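Local coordinates for protein iron-containing alcohol dehydrogenase (Ralstonia eutropha, PDB 3JZD) that probably reduces maleylacetate to 3-oxoadipate with NADH or NADPH, as a homodimeric member of the iron-containing alcohol dehydrogenase family, at residues 114-120 and 150-155; 157-163 and 215-221; 197-201 and 282-287; 207-211 and 301-306. All coordinates share one frame; numbering follows the deposited sequence.

In the fold
Contact 1 lies in the six-stranded parallel sheet of the nucleotide-binding part and is almost wholly buried. Backbone bonds and apolar side chains hold it. Contact 2 follows it along the chain, and the two touch where I119 packs on L159. It joins the loop beside the NAD adenine to the start of helix 217-236 and is only partly buried. Contacts 3 and 4, also partly buried, belong to the helical part and share helix 190-212. Contact 3 is built on a salt-bridge network, contact 4 on rings and apolar groups. Contact 4 also touches contact 2, through A209 and V210 against A219 and R220. Contacts 3 and 4 lie away from the annotated sites.

Contact 1. Residues 114-120 and 150-155; sequences MPIVAIP and PRTVIY
P120 and Y155 meet at the C-terminal end of two parallel strands, 116-120 and 152-155. Their side chains cross at about a right angle, with P120 CG 3.7 Å from Y155 CE1. V153 CG1 lies over one face of the same tyrosine ring and also touches P120 CD. The Y155 hydroxyl is hydrogen-bonded to E127 OE2. On the face that carries V117 and T152, a chi1 of 173° turns V117 CG1 away from the backbone N and toward I154 CD1, 3.8 Å off. On the face of A118 and V153, the A118 methyl packs against P150 CG at 4.0 Å. At the other end P115 CB lies over one face of the R151 guanidinium, near its rim. A water links R151 NH2 to M114 O. The backbones are joined by R151 N to I116 O, A118 N to T152 O and I154 N to A118 O, each 2.9 Å. V117 and I119 turn their backbone bonds to strand 92-97, and strand 8-19 continues the sheet beyond 152-155. The side-chain contacts inside this nucleotide-binding sheet are mostly apolar. I119 packs on L159, an NAD-binding residue, while the charged R151 sits at the exposed end.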
# COMPACT_ATOMS: atom_id res chain seq x y z
N MSE A 114 23.03 -6.91 8.57
CA MSE A 114 22.39 -6.25 9.72
C MSE A 114 21.19 -5.37 9.34
O MSE A 114 21.16 -4.77 8.27
CB MSE A 114 23.38 -5.41 10.52
CG MSE A 114 23.80 -4.09 9.87
SE MSE A 114 24.98 -3.13 11.11
CE MSE A 114 26.47 -4.38 11.07
N PRO A 115 20.20 -5.30 10.23
CA PRO A 115 19.04 -4.46 9.93
C PRO A 115 19.41 -2.99 9.90
O PRO A 115 20.31 -2.57 10.62
CB PRO A 115 18.10 -4.72 11.12
CG PRO A 115 19.03 -5.17 12.21
CD PRO A 115 20.02 -6.02 11.49
N ILE A 116 18.70 -2.24 9.09
CA ILE A 116 18.82 -0.79 9.09
C ILE A 116 17.52 -0.16 9.56
O ILE A 116 16.43 -0.59 9.12
CB ILE A 116 19.00 -0.19 7.66
CG1 ILE A 116 20.15 -0.85 6.91
CG2 ILE A 116 19.22 1.32 7.73
CD1 ILE A 116 20.08 -0.56 5.39
N VAL A 117 17.63 0.81 10.47
CA VAL A 117 16.53 1.71 10.82
C VAL A 117 16.86 3.05 10.13
O VAL A 117 17.90 3.67 10.43
CB VAL A 117 16.40 1.95 12.33
CG1 VAL A 117 15.30 3.05 12.64
CG2 VAL A 117 16.15 0.64 13.07
N ALA A 118 16.02 3.49 9.21
CA ALA A 118 16.24 4.73 8.47
C ALA A 118 15.45 5.85 9.10
O ALA A 118 14.27 5.69 9.41
CB ALA A 118 15.86 4.55 6.94
N ILE A 119 16.12 6.98 9.32
CA ILE A 119 15.48 8.21 9.82
C ILE A 119 15.74 9.29 8.73
O ILE A 119 16.76 9.96 8.76
CB ILE A 119 16.07 8.62 11.18
CG1 ILE A 119 16.02 7.43 12.14
CG2 ILE A 119 15.27 9.83 11.75
CD1 ILE A 119 16.42 7.71 13.61
N PRO A 120 14.85 9.41 7.72
CA PRO A 120 15.12 10.28 6.58
C PRO A 120 14.90 11.76 6.86
O PRO A 120 13.96 12.11 7.54
CB PRO A 120 14.14 9.80 5.51
CG PRO A 120 13.68 8.49 5.94
CD PRO A 120 13.74 8.48 7.42
N PRO A 150 15.55 -1.03 4.37
CA PRO A 150 15.43 -0.79 5.80
C PRO A 150 14.24 -1.50 6.45
O PRO A 150 13.17 -1.57 5.86
CB PRO A 150 15.26 0.73 5.87
CG PRO A 150 16.09 1.23 4.71
CD PRO A 150 15.74 0.22 3.62
N ARG A 151 14.45 -2.07 7.62
CA ARG A 151 13.36 -2.79 8.31
C ARG A 151 12.33 -1.81 8.84
O ARG A 151 11.15 -2.14 8.88
CB ARG A 151 13.89 -3.54 9.51
CG ARG A 151 14.97 -4.54 9.23
CD ARG A 151 14.52 -5.73 8.39
NE ARG A 151 15.75 -6.33 7.91
CZ ARG A 151 16.52 -7.20 8.59
NH1 ARG A 151 16.16 -7.67 9.78
NH2 ARG A 151 17.66 -7.62 8.05
N THR A 152 12.80 -0.65 9.30
CA THR A 152 11.96 0.36 9.89
C THR A 152 12.40 1.73 9.45
O THR A 152 13.59 2.00 9.36
CB THR A 152 11.99 0.24 11.42
OG1 THR A 152 11.59 -1.10 11.77
CG2 THR A 152 11.07 1.30 12.14
N VAL A 153 11.41 2.56 9.17
CA VAL A 153 11.63 3.94 8.78
C VAL A 153 10.88 4.77 9.83
O VAL A 153 9.77 4.43 10.22
CB VAL A 153 11.03 4.21 7.43
CG1 VAL A 153 11.23 5.65 7.03
CG2 VAL A 153 11.61 3.21 6.36
N ILE A 154 11.54 5.80 10.34
CA ILE A 154 10.99 6.70 11.30
C ILE A 154 10.96 8.04 10.63
O ILE A 154 12.03 8.62 10.34
CB ILE A 154 11.87 6.78 12.56
CG1 ILE A 154 11.93 5.42 13.24
CG2 ILE A 154 11.38 7.91 13.49
CD1 ILE A 154 12.86 5.38 14.48
N TYR A 155 9.75 8.52 10.32
CA TYR A 155 9.61 9.81 9.66
C TYR A 155 9.25 10.84 10.69
O TYR A 155 8.15 10.78 11.24
CB TYR A 155 8.49 9.80 8.61
CG TYR A 155 8.84 9.14 7.33
CD1 TYR A 155 9.81 9.68 6.50
CD2 TYR A 155 8.15 7.99 6.91
CE1 TYR A 155 10.12 9.10 5.29
CE2 TYR A 155 8.45 7.39 5.72
CZ TYR A 155 9.45 7.97 4.90
OH TYR A 155 9.77 7.40 3.72
O HOH W 1 19.27 -5.69 6.61
O HOH W 2 12.70 11.38 9.87

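Contact 2. Residues 157-163 and 215-221; sequences PALTVGL and ADLDARS. With NAD (nicotinamide-adenine-dinucleotide), chain E.
R220 reaches from helix 217-236 to the loop 157-163, and its NH2 is held by the backbone there. NH2 donates to L163 O at 3.0 Å, in the carbonyl plane and on a lone pair, though L163 O lies 22° out of the guanidinium plane. A second bond from NH2 to V161 O is weak. NH1 is bonded to S168 and Y123, and NE to P214 O, so all three nitrogens have partners. The aliphatic part of R220 is close-packed too: CD lies 3.4 Å from T160 OG1 and CB 3.8 Å from P157 CB. T160 OG1 lies between its backbone N and carbonyl carbon (chi1 63°), which lets it donate to P157 O at 2.8 Å. A water joins the same hydroxyl to R220 O. S221 OG, also buried, lies against P157 CG. It donates to L217 O at 2.7 Å, and S5 of the second subunit is only a weak partner.

Residues T160 to L163 form a type I beta turn beside the adenine of NAD. L159 O lies 3.1 Å from N6A of NAD, and L163 CD1 is 3.5 Å from C5A of NAD. The R220 NH2 bonds thus end on the turn that borders the adenine. D216 is the N-cap of the helix, and its OD1 accepts from A219 N.

The outer side is looser and open to solvent. There L217 CD2 rests on V161 CG2 at 3.6 Å and on A158. V161 CG1 brushes the exposed A215.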
# COMPACT_ATOMS: atom_id res chain seq x y z
N PRO A 157 9.01 14.86 10.92
CA PRO A 157 9.08 16.14 10.25
C PRO A 157 9.89 17.20 11.02
O PRO A 157 10.34 18.15 10.41
CB PRO A 157 7.63 16.56 10.17
CG PRO A 157 6.99 15.84 11.28
CD PRO A 157 7.63 14.52 11.29
N ALA A 158 10.05 17.05 12.32
CA ALA A 158 10.90 17.98 13.10
C ALA A 158 12.35 17.94 12.60
O ALA A 158 13.06 18.94 12.70
CB ALA A 158 10.85 17.63 14.53
N LEU A 159 12.80 16.80 12.10
CA LEU A 159 14.16 16.68 11.58
C LEU A 159 14.30 17.26 10.17
O LEU A 159 15.39 17.30 9.64
CB LEU A 159 14.68 15.22 11.62
CG LEU A 159 14.72 14.53 13.00
CD1 LEU A 159 15.49 13.19 12.93
CD2 LEU A 159 15.29 15.39 14.07
N THR A 160 13.21 17.68 9.54
CA THR A 160 13.29 18.31 8.23
C THR A 160 13.09 19.81 8.31
O THR A 160 13.21 20.48 7.31
CB THR A 160 12.26 17.70 7.24
OG1 THR A 160 10.94 17.95 7.70
CG2 THR A 160 12.43 16.24 7.16
N VAL A 161 12.80 20.35 9.48
CA VAL A 161 12.57 21.80 9.63
C VAL A 161 13.79 22.61 9.13
O VAL A 161 13.63 23.57 8.42
CB VAL A 161 12.22 22.18 11.11
CG1 VAL A 161 12.39 23.71 11.38
CG2 VAL A 161 10.81 21.73 11.42
N GLY A 162 14.99 22.15 9.46
CA GLY A 162 16.20 22.79 9.05
C GLY A 162 16.68 22.36 7.66
O GLY A 162 17.72 22.79 7.24
N LEU A 163 15.93 21.52 6.95
CA LEU A 163 16.31 21.20 5.58
C LEU A 163 16.26 22.57 4.88
O LEU A 163 15.25 23.24 4.91
CB LEU A 163 15.31 20.24 4.95
CG LEU A 163 15.63 19.75 3.53
CD1 LEU A 163 16.94 19.00 3.54
CD2 LEU A 163 14.51 18.85 3.04
N ALA A 215 9.27 26.13 9.27
CA ALA A 215 9.03 25.57 10.62
C ALA A 215 7.61 25.03 10.78
O ALA A 215 7.23 24.59 11.85
CB ALA A 215 9.33 26.63 11.74
N ASP A 216 6.81 25.06 9.74
CA ASP A 216 5.44 24.56 9.82
C ASP A 216 5.47 23.03 9.81
O ASP A 216 5.75 22.44 8.80
CB ASP A 216 4.68 25.13 8.62
CG ASP A 216 3.25 24.67 8.53
OD1 ASP A 216 2.88 23.73 9.23
OD2 ASP A 216 2.51 25.26 7.71
N LEU A 217 5.23 22.39 10.96
CA LEU A 217 5.34 20.94 11.03
C LEU A 217 4.25 20.21 10.22
O LEU A 217 4.49 19.10 9.82
CB LEU A 217 5.38 20.44 12.49
CG LEU A 217 6.63 20.85 13.25
CD1 LEU A 217 6.45 20.59 14.78
CD2 LEU A 217 7.83 20.12 12.71
N ASP A 218 3.11 20.85 9.95
CA ASP A 218 2.11 20.22 9.09
C ASP A 218 2.57 20.21 7.63
O ASP A 218 2.45 19.18 6.97
CB ASP A 218 0.77 20.93 9.16
CG ASP A 218 0.06 20.73 10.51
OD1 ASP A 218 0.16 19.66 11.14
OD2 ASP A 218 -0.64 21.66 10.89
N ALA A 219 3.13 21.32 7.16
CA ALA A 219 3.67 21.39 5.80
C ALA A 219 4.81 20.39 5.69
O ALA A 219 4.91 19.69 4.71
CB ALA A 219 4.15 22.78 5.45
N ARG A 220 5.67 20.34 6.69
CA ARG A 220 6.74 19.37 6.65
C ARG A 220 6.20 17.92 6.64
O ARG A 220 6.74 17.08 5.93
CB ARG A 220 7.73 19.56 7.80
CG ARG A 220 8.65 20.80 7.74
CD ARG A 220 9.52 20.83 6.50
NE ARG A 220 10.52 21.89 6.53
CZ ARG A 220 11.49 22.03 5.63
NH1 ARG A 220 11.59 21.20 4.60
NH2 ARG A 220 12.36 23.01 5.74
N SER A 221 5.17 17.62 7.44
CA SER A 221 4.57 16.31 7.46
C SER A 221 4.01 15.93 6.09
O SER A 221 4.22 14.84 5.58
CB SER A 221 3.45 16.24 8.49
OG SER A 221 3.95 16.47 9.79
PA NAD E . 22.07 13.90 0.40
O1A NAD E . 21.80 12.69 1.25
O2A NAD E . 23.21 13.61 -0.47
O5B NAD E . 22.11 15.23 1.29
C5B NAD E . 22.68 16.43 0.78
C4B NAD E . 23.15 17.30 1.94
O4B NAD E . 22.06 17.77 2.70
C3B NAD E . 24.01 16.49 2.91
O3B NAD E . 25.10 17.25 3.34
C2B NAD E . 23.12 16.27 4.11
O2B NAD E . 23.85 16.11 5.30
C1B NAD E . 22.26 17.53 4.08
N9A NAD E . 20.96 17.34 4.72
C8A NAD E . 20.11 16.30 4.44
N7A NAD E . 19.00 16.46 5.18
C5A NAD E . 19.12 17.57 5.93
C6A NAD E . 18.29 18.16 6.89
N6A NAD E . 17.00 17.87 7.01
N1A NAD E . 18.73 19.29 7.54
C2A NAD E . 19.96 19.83 7.24
N3A NAD E . 20.78 19.25 6.29
C4A NAD E . 20.37 18.12 5.65
O3 NAD E . 20.86 14.32 -0.58
PN NAD E . 19.65 13.39 -1.10
O1N NAD E . 19.14 14.15 -2.32
O2N NAD E . 18.78 13.02 0.03
O5D NAD E . 20.28 12.03 -1.55
C5D NAD E . 20.73 11.86 -2.86
C4D NAD E . 21.58 10.60 -2.87
O4D NAD E . 20.73 9.53 -2.57
C3D NAD E . 22.16 10.31 -4.24
O3D NAD E . 23.31 9.54 -4.07
C2D NAD E . 21.08 9.51 -4.89
O2D NAD E . 21.55 8.77 -5.99
C1D NAD E . 20.65 8.66 -3.69
N1N NAD E . 19.29 8.11 -3.88
C2N NAD E . 19.17 6.75 -3.95
C3N NAD E . 17.91 6.17 -4.12
C7N NAD E . 17.76 4.67 -4.11
O7N NAD E . 16.49 4.10 -4.23
N7N NAD E . 18.78 3.85 -3.95
C4N NAD E . 16.79 7.00 -4.21
C5N NAD E . 16.93 8.38 -4.13
C6N NAD E . 18.20 8.93 -3.93
O HOH W 3 9.53 17.44 5.71

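Contact 3. Residues 197-201 and 282-287; sequences EEGIR and RIRRAT
E197 points its carboxylate from helix 190-212 between R282 and R285 of helix 277-287. Its side chain is extended beyond CG, which carries both oxygens to the arginines. R285 grips it side-on with two nitrogens. NE donates to E197 OE2 at 2.8 Å and NH2 to E197 OE1 at 2.9 Å, both on syn lone pairs. The two flat groups are nearly coplanar, 17° apart. R282 comes to E197 OE1 from the anti side, well out of the carboxylate plane, with NE at 2.7 Å. Its guanidinium is turned 62° from the carboxylate. Its NH2 adds a weak bond to the same oxygen. OE1 therefore has two firm donors, one from each arginine. OE2 has R285 NE as its firm donor, with weak support from R285 NH2 and R201 NH1.

E197 O lies over the centre of one face of the R201 guanidinium. R201 NE donates to E198 OE1, while E198 OE2 is bonded to Y225. The carboxylate probably stays ionised among these positive groups, and it would offset the nearness of R201 to R285.

Beside the charges the packing is apolar. A286 CB sits 3.7 Å from E197 CG. I200 CG2 meets T287 CG2 at 3.6 Å, and I200 CD1 meets I283 CG1. R201 CA also makes a CH...O contact with A286 O.

The axes of segments 197-201 and 282-287 pass 8.3 Å apart at -37°. This is a helix-helix packing with a salt-bridge network along one side, within the all-helical C-terminal part of the iron-containing alcohol dehydrogenase fold.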
# COMPACT_ATOMS: atom_id res chain seq x y z
N GLU A 197 -0.09 9.30 -7.58
CA GLU A 197 -0.84 10.50 -7.70
C GLU A 197 -1.04 11.24 -6.38
O GLU A 197 -0.97 12.47 -6.36
CB GLU A 197 -2.16 10.21 -8.38
CG GLU A 197 -2.85 11.44 -8.72
CD GLU A 197 -4.07 11.23 -9.62
OE1 GLU A 197 -4.33 10.07 -10.14
OE2 GLU A 197 -4.72 12.29 -9.80
N GLU A 198 -1.33 10.50 -5.31
CA GLU A 198 -1.44 11.08 -3.96
C GLU A 198 -0.10 11.72 -3.48
O GLU A 198 -0.05 12.79 -2.83
CB GLU A 198 -1.86 9.98 -2.98
CG GLU A 198 -1.85 10.35 -1.54
CD GLU A 198 -3.02 11.24 -1.15
OE1 GLU A 198 -3.68 11.81 -2.05
OE2 GLU A 198 -3.27 11.32 0.08
N GLY A 199 0.98 11.03 -3.77
CA GLY A 199 2.31 11.58 -3.44
C GLY A 199 2.56 12.90 -4.17
O GLY A 199 3.03 13.88 -3.56
N ILE A 200 2.21 12.96 -5.45
CA ILE A 200 2.42 14.17 -6.20
C ILE A 200 1.55 15.28 -5.59
O ILE A 200 2.01 16.39 -5.42
CB ILE A 200 2.17 14.01 -7.75
CG1 ILE A 200 3.16 12.96 -8.34
CG2 ILE A 200 2.36 15.34 -8.48
CD1 ILE A 200 2.97 12.64 -9.84
N ARG A 201 0.32 14.94 -5.22
CA ARG A 201 -0.60 15.92 -4.71
C ARG A 201 -0.09 16.50 -3.40
O ARG A 201 -0.15 17.71 -3.19
CB ARG A 201 -1.96 15.28 -4.48
CG ARG A 201 -3.13 16.14 -4.72
CD ARG A 201 -4.48 15.48 -4.31
NE ARG A 201 -4.50 14.00 -4.35
CZ ARG A 201 -4.63 13.21 -5.43
NH1 ARG A 201 -4.71 13.73 -6.69
NH2 ARG A 201 -4.63 11.87 -5.25
N ARG A 282 -3.09 12.60 -15.15
CA ARG A 282 -3.05 12.33 -13.72
C ARG A 282 -2.02 13.22 -13.05
O ARG A 282 -2.26 13.73 -11.97
CB ARG A 282 -2.79 10.85 -13.41
CG ARG A 282 -3.94 9.97 -13.89
CD ARG A 282 -3.81 8.52 -13.57
NE ARG A 282 -3.93 8.25 -12.13
CZ ARG A 282 -4.03 7.03 -11.61
NH1 ARG A 282 -4.00 5.97 -12.42
NH2 ARG A 282 -4.17 6.87 -10.29
N ILE A 283 -0.88 13.45 -13.69
CA ILE A 283 0.08 14.34 -13.08
C ILE A 283 -0.48 15.77 -13.02
O ILE A 283 -0.28 16.48 -12.03
CB ILE A 283 1.38 14.33 -13.84
CG1 ILE A 283 2.06 12.94 -13.67
CG2 ILE A 283 2.26 15.49 -13.37
CD1 ILE A 283 3.23 12.74 -14.67
N ARG A 284 -1.19 16.18 -14.06
CA ARG A 284 -1.80 17.52 -14.14
C ARG A 284 -2.84 17.73 -13.06
O ARG A 284 -2.83 18.76 -12.37
CB ARG A 284 -2.41 17.75 -15.51
CG ARG A 284 -1.32 17.92 -16.56
CD ARG A 284 -1.82 17.87 -18.00
NE ARG A 284 -2.99 18.72 -18.20
CZ ARG A 284 -4.14 18.35 -18.77
NH1 ARG A 284 -4.31 17.13 -19.29
NH2 ARG A 284 -5.12 19.23 -18.83
N ARG A 285 -3.70 16.72 -12.88
CA ARG A 285 -4.73 16.76 -11.84
C ARG A 285 -4.08 16.87 -10.48
O ARG A 285 -4.53 17.65 -9.65
CB ARG A 285 -5.59 15.50 -11.91
CG ARG A 285 -6.76 15.48 -10.95
CD ARG A 285 -7.71 14.31 -11.22
NE ARG A 285 -7.06 13.01 -11.08
CZ ARG A 285 -7.61 11.84 -11.39
NH1 ARG A 285 -8.86 11.77 -11.86
NH2 ARG A 285 -6.93 10.70 -11.24
N ALA A 286 -3.03 16.09 -10.23
CA ALA A 286 -2.40 16.10 -8.92
C ALA A 286 -1.61 17.41 -8.63
O ALA A 286 -1.39 17.77 -7.47
CB ALA A 286 -1.51 14.86 -8.76
N THR A 287 -1.17 18.10 -9.67
CA THR A 287 -0.41 19.35 -9.51
C THR A 287 -1.27 20.61 -9.68
O THR A 287 -0.80 21.72 -9.50
CB THR A 287 0.74 19.43 -10.53
OG1 THR A 287 0.22 19.29 -11.84
CG2 THR A 287 1.81 18.35 -10.29

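Contact 4. Residues 207-211 and 301-306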
# COMPACT_ATOMS: atom_id res chain seq x y z
N ILE A 207 5.13 21.96 -1.13
CA ILE A 207 6.26 22.81 -1.52
C ILE A 207 5.99 24.28 -1.19
O ILE A 207 6.82 24.92 -0.52
CB ILE A 207 6.65 22.61 -3.01
CG1 ILE A 207 7.40 21.29 -3.17
CG2 ILE A 207 7.50 23.80 -3.51
CD1 ILE A 207 7.40 20.68 -4.58
N PRO A 208 4.83 24.81 -1.61
CA PRO A 208 4.64 26.20 -1.29
C PRO A 208 4.39 26.45 0.19
O PRO A 208 4.77 27.51 0.69
CB PRO A 208 3.45 26.63 -2.17
CG PRO A 208 2.86 25.40 -2.70
CD PRO A 208 3.91 24.33 -2.66
N ALA A 209 3.79 25.51 0.90
CA ALA A 209 3.56 25.72 2.32
C ALA A 209 4.91 25.75 3.07
O ALA A 209 5.12 26.59 3.94
CB ALA A 209 2.57 24.64 2.91
N VAL A 210 5.82 24.86 2.69
CA VAL A 210 7.12 24.78 3.32
C VAL A 210 7.94 26.02 2.96
O VAL A 210 8.61 26.61 3.82
CB VAL A 210 7.85 23.47 2.94
CG1 VAL A 210 9.32 23.53 3.24
CG2 VAL A 210 7.19 22.31 3.66
N PHE A 211 7.85 26.44 1.70
CA PHE A 211 8.53 27.64 1.23
C PHE A 211 8.06 28.87 2.03
O PHE A 211 8.86 29.71 2.42
CB PHE A 211 8.26 27.83 -0.23
CG PHE A 211 9.02 28.96 -0.84
CD1 PHE A 211 10.33 28.78 -1.22
CD2 PHE A 211 8.42 30.19 -1.05
CE1 PHE A 211 11.05 29.81 -1.80
CE2 PHE A 211 9.14 31.22 -1.64
CZ PHE A 211 10.45 31.03 -2.01
N LEU A 301 6.55 25.07 -10.64
CA LEU A 301 6.62 24.73 -9.21
C LEU A 301 8.05 24.90 -8.71
O LEU A 301 8.29 25.33 -7.54
CB LEU A 301 6.18 23.27 -9.01
CG LEU A 301 5.93 22.71 -7.61
CD1 LEU A 301 4.88 23.58 -6.93
CD2 LEU A 301 5.47 21.25 -7.76
N ALA A 302 9.02 24.60 -9.59
CA ALA A 302 10.43 24.76 -9.23
C ALA A 302 10.77 26.23 -9.25
O ALA A 302 11.32 26.76 -8.27
CB ALA A 302 11.37 24.01 -10.22
N GLN A 303 10.46 26.87 -10.36
CA GLN A 303 10.87 28.25 -10.56
C GLN A 303 10.31 29.26 -9.56
O GLN A 303 11.04 30.08 -9.04
CB GLN A 303 10.51 28.73 -11.94
CG GLN A 303 11.38 29.94 -12.25
CD GLN A 303 10.99 30.64 -13.48
OE1 GLN A 303 9.81 30.82 -13.75
NE2 GLN A 303 11.99 31.10 -14.24
N ARG A 304 9.01 29.16 -9.29
CA ARG A 304 8.30 30.02 -8.37
C ARG A 304 8.87 29.94 -6.95
O ARG A 304 8.75 30.89 -6.18
CB ARG A 304 6.83 29.57 -8.35
CG ARG A 304 5.91 30.24 -7.36
CD ARG A 304 4.46 29.59 -7.36
NE ARG A 304 3.81 29.56 -8.69
CZ ARG A 304 3.49 28.46 -9.41
NH1 ARG A 304 3.68 27.18 -8.95
NH2 ARG A 304 2.93 28.67 -10.62
N HIS A 305 9.51 28.83 -6.59
CA HIS A 305 10.01 28.68 -5.24
C HIS A 305 11.52 28.66 -5.18
O HIS A 305 12.09 28.01 -4.33
CB HIS A 305 9.41 27.46 -4.57
CG HIS A 305 7.93 27.45 -4.62
ND1 HIS A 305 7.23 26.73 -5.55
CD2 HIS A 305 7.01 28.18 -3.95
CE1 HIS A 305 5.94 26.96 -5.41
NE2 HIS A 305 5.78 27.84 -4.45
N GLY A 306 12.16 29.37 -6.10
CA GLY A 306 13.60 29.57 -6.04
C GLY A 306 14.55 28.46 -6.45
O GLY A 306 15.73 28.61 -6.27
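H305 packs against I207, P208 and F211 where helix 190-212 meets the end of helix 294-304. Helix 294-304 closes here with a Schellman motif. G306 is its C-prime residue, with positive phi. G306 N is bonded to Q303 O, and A307 N to A302 O. The joint lies within the helical C-terminal part of the fold.

The ring contacts come first. The edge of H305 points at the face of F211 in a T-shaped pair, with ring planes 69° apart and centroids 5.2 Å apart. A chi1 of -174° on F211 turns its face to the H305 edge. H305 CB sits over the same F211 ring in a CH-pi contact, 4.1 Å from its centroid. R165 makes a cation-pi contact with F211. P208 CB lies 3.5 Å from H305 NE2, where the helix is kinked at the proline.

I207 makes a second CH-pi contact. Its CG2 stands over one face of the imidazole, 3.9 Å from the ring centroid. The opposite face is covered by R304 CG from its own segment.

The plain apolar contacts are fewer. I207 CD1 meets L301 CD2 at 3.8 Å, and P208 CD lies 4.4 Å from L301 CD1.

A hydrogen bond fixes the turn of the imidazole. H305 ND1 donates to L301 O at 2.7 Å, nearly straight at 169° and on a lone pair in the carbonyl plane.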